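Local coordinates for protein serine acetyltransferase 1, putative (PDB 7BW9) that probably catalyses the transfer of an acetyl group to serine, a step in cysteine biosynthesis, and binds cysteine, at residues T26-E31 with T51-R56. Numbering follows the deposited sequence.
Sequences TKQFPE and TRRDKR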
loop_
_atom_site.group_PDB
_atom_site.type_symbol
_atom_site.label_atom_id
_atom_site.label_comp_id
_atom_site.label_asym_id
_atom_site.label_seq_id
_atom_site.Cartn_x
_atom_site.Cartn_y
_atom_site.Cartn_z
ATOM N N THR A 26 9.470 -2.130 30.404
ATOM C CA THR A 26 10.551 -1.324 30.938
ATOM C C THR A 26 11.646 -1.090 29.921
ATOM O O THR A 26 12.694 -0.545 30.272
ATOM C CB THR A 26 11.140 -2.004 32.171
ATOM O OG1 THR A 26 11.714 -3.260 31.784
ATOM C CG2 THR A 26 10.053 -2.251 33.212
ATOM N N LYS A 27 11.431 -1.484 28.675
ATOM C CA LYS A 27 12.483 -1.487 27.676
ATOM C C LYS A 27 12.445 -0.211 26.842
ATOM O O LYS A 27 11.477 0.555 26.858
ATOM C CB LYS A 27 12.352 -2.726 26.791
ATOM C CG LYS A 27 11.749 -3.911 27.536
ATOM C CD LYS A 27 12.216 -5.231 26.964
ATOM C CE LYS A 27 11.165 -5.842 26.066
ATOM N NZ LYS A 27 11.450 -7.282 25.846
ATOM N N GLN A 28 13.526 0.009 26.106
ATOM C CA GLN A 28 13.705 1.201 25.282
ATOM C C GLN A 28 13.766 0.750 23.823
ATOM O O GLN A 28 14.797 0.246 23.368
ATOM C CB GLN A 28 14.968 1.958 25.702
ATOM C CG GLN A 28 15.346 3.129 24.811
ATOM C CD GLN A 28 14.414 4.308 24.987
ATOM O OE1 GLN A 28 14.608 5.146 25.869
ATOM N NE2 GLN A 28 13.385 4.376 24.147
ATOM N N PHE A 29 12.622 0.919 23.069
ATOM C CA PHE A 29 12.628 0.493 21.674
ATOM C C PHE A 29 13.114 1.618 20.774
ATOM O O PHE A 29 12.984 2.792 21.118
ATOM C CB PHE A 29 11.225 0.073 21.228
ATOM C CG PHE A 29 10.629 -1.021 22.053
ATOM C CD1 PHE A 29 9.929 -0.730 23.217
ATOM C CD2 PHE A 29 10.749 -2.348 21.654
ATOM C CE1 PHE A 29 9.369 -1.751 23.980
ATOM C CE2 PHE A 29 10.194 -3.370 22.405
ATOM C CZ PHE A 29 9.503 -3.071 23.574
ATOM N N PRO A 30 13.674 1.292 19.615
ATOM C CA PRO A 30 13.997 2.340 18.642
ATOM C C PRO A 30 12.753 3.125 18.253
ATOM O O PRO A 30 11.633 2.602 18.236
ATOM C CB PRO A 30 14.563 1.560 17.447
ATOM C CG PRO A 30 15.020 0.254 18.030
ATOM C CD PRO A 30 14.062 -0.048 19.142
ATOM N N GLU A 31 12.969 4.401 17.948
ATOM C CA GLU A 31 11.887 5.284 17.542
ATOM C C GLU A 31 11.275 4.812 16.224
ATOM O O GLU A 31 11.975 4.310 15.340
ATOM C CB GLU A 31 12.424 6.706 17.402
ATOM C CG GLU A 31 11.372 7.790 17.457
ATOM C CD GLU A 31 11.827 9.070 16.766
ATOM O OE1 GLU A 31 12.777 9.009 15.946
ATOM O OE2 GLU A 31 11.230 10.131 17.047
ATOM N N THR A 51 8.289 5.839 23.247
ATOM C CA THR A 51 8.981 7.038 23.704
ATOM C C THR A 51 10.294 6.691 24.386
ATOM O O THR A 51 10.463 5.596 24.934
ATOM C CB THR A 51 8.141 7.849 24.696
ATOM O OG1 THR A 51 7.922 7.070 25.873
ATOM C CG2 THR A 51 6.816 8.245 24.082
ATOM N N ARG A 52 11.201 7.671 24.373
ATOM C CA ARG A 52 12.404 7.629 25.195
ATOM C C ARG A 52 12.046 7.561 26.675
ATOM O O ARG A 52 11.152 8.266 27.147
ATOM C CB ARG A 52 13.251 8.869 24.931
ATOM C CG ARG A 52 14.231 8.731 23.790
ATOM C CD ARG A 52 14.865 10.076 23.512
ATOM N NE ARG A 52 15.394 10.683 24.735
ATOM C CZ ARG A 52 15.795 11.948 24.833
ATOM N NH1 ARG A 52 15.730 12.750 23.776
ATOM N NH2 ARG A 52 16.261 12.415 25.988
ATOM N N ARG A 53 12.764 6.718 27.417
ATOM C CA ARG A 53 12.404 6.472 28.813
ATOM C C ARG A 53 12.409 7.751 29.652
ATOM O O ARG A 53 11.662 7.847 30.631
ATOM C CB ARG A 53 13.341 5.426 29.409
ATOM C CG ARG A 53 13.292 4.101 28.676
ATOM C CD ARG A 53 14.385 3.156 29.139
ATOM N NE ARG A 53 14.279 2.854 30.562
ATOM C CZ ARG A 53 14.711 1.726 31.117
ATOM N NH1 ARG A 53 15.270 0.784 30.355
ATOM N NH2 ARG A 53 14.578 1.538 32.431
ATOM N N ASP A 54 13.207 8.750 29.280
ATOM C CA ASP A 54 13.218 10.020 29.997
ATOM C C ASP A 54 12.208 11.032 29.449
ATOM O O ASP A 54 12.381 12.237 29.658
ATOM C CB ASP A 54 14.624 10.625 29.981
ATOM C CG ASP A 54 15.146 10.836 28.580
ATOM O OD1 ASP A 54 14.409 10.525 27.621
ATOM O OD2 ASP A 54 16.294 11.304 28.434
ATOM N N LYS A 55 11.170 10.577 28.750
ATOM C CA LYS A 55 10.108 11.454 28.256
ATOM C C LYS A 55 8.741 10.872 28.587
ATOM O O LYS A 55 7.836 10.831 27.750
ATOM C CB LYS A 55 10.219 11.697 26.753
ATOM C CG LYS A 55 11.623 11.966 26.249
ATOM C CD LYS A 55 12.068 13.388 26.568
ATOM C CE LYS A 55 11.435 14.400 25.616
ATOM N NZ LYS A 55 12.042 15.760 25.776
ATOM N N ARG A 56 8.564 10.420 29.824
ATOM C CA ARG A 56 7.315 9.781 30.222
ATOM C C ARG A 56 6.744 10.404 31.489
ATOM O O ARG A 56 6.156 9.717 32.327
ATOM C CB ARG A 56 7.512 8.280 30.392
ATOM C CG ARG A 56 7.790 7.571 29.086
ATOM C CD ARG A 56 8.184 6.134 29.295
ATOM N NE ARG A 56 8.938 5.635 28.152
ATOM C CZ ARG A 56 9.433 4.410 28.079
ATOM N NH1 ARG A 56 9.246 3.570 29.092
ATOM N NH2 ARG A 56 10.110 4.031 27.000
HETATM O O HOH W 1 10.127 2.436 23.874
#
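The carboxamide of Gln28 plugs into the backbone of residues 51-56 with both of its polar atoms. Its OE1 accepts from the backbone N of Arg53 at 2.9 Å in a nearly straight bond (161°), while NE2 donates to Thr51 O at 3.3 Å, standing above the plane of that carbonyl. CG lies anti to the backbone N (chi1 173°), and a bend at chi2 (72°) sets Gln28 CD 3.8 Å from Arg53 N. Arg53 lies obliquely across this side chain: its CG packs 3.3 Å from Gln28 OE1 and its CD 3.7 Å from Gln28 CB. Thr26 O lies over one face of the Arg53 guanidinium; Arg53 NH1 is 2.9 Å from Thr26 O, at too poor an angle for a hydrogen bond. Thr51 O is shared. Arg56 NH2 reaches it at 2.6 Å, from the opposite face to Gln28 NE2, and Arg56 NE binds Thr51 OG1, which is also hydrogen-bonded to Pro47 O; this side-on, two-nitrogen grip spans the turn between them. Lys27 and Phe29 also pack against the second subunit, Lys27 NZ hydrogen-bonding Tyr79 O of that subunit and Phe29 meeting the same tyrosine's ring edge-to-face. A glutamine side chain thus ties an extended loop to the start of a type I turn, Arg52 to Lys55, joining two interhelical loops of the N-terminal helical region, away from the left-handed beta-helix.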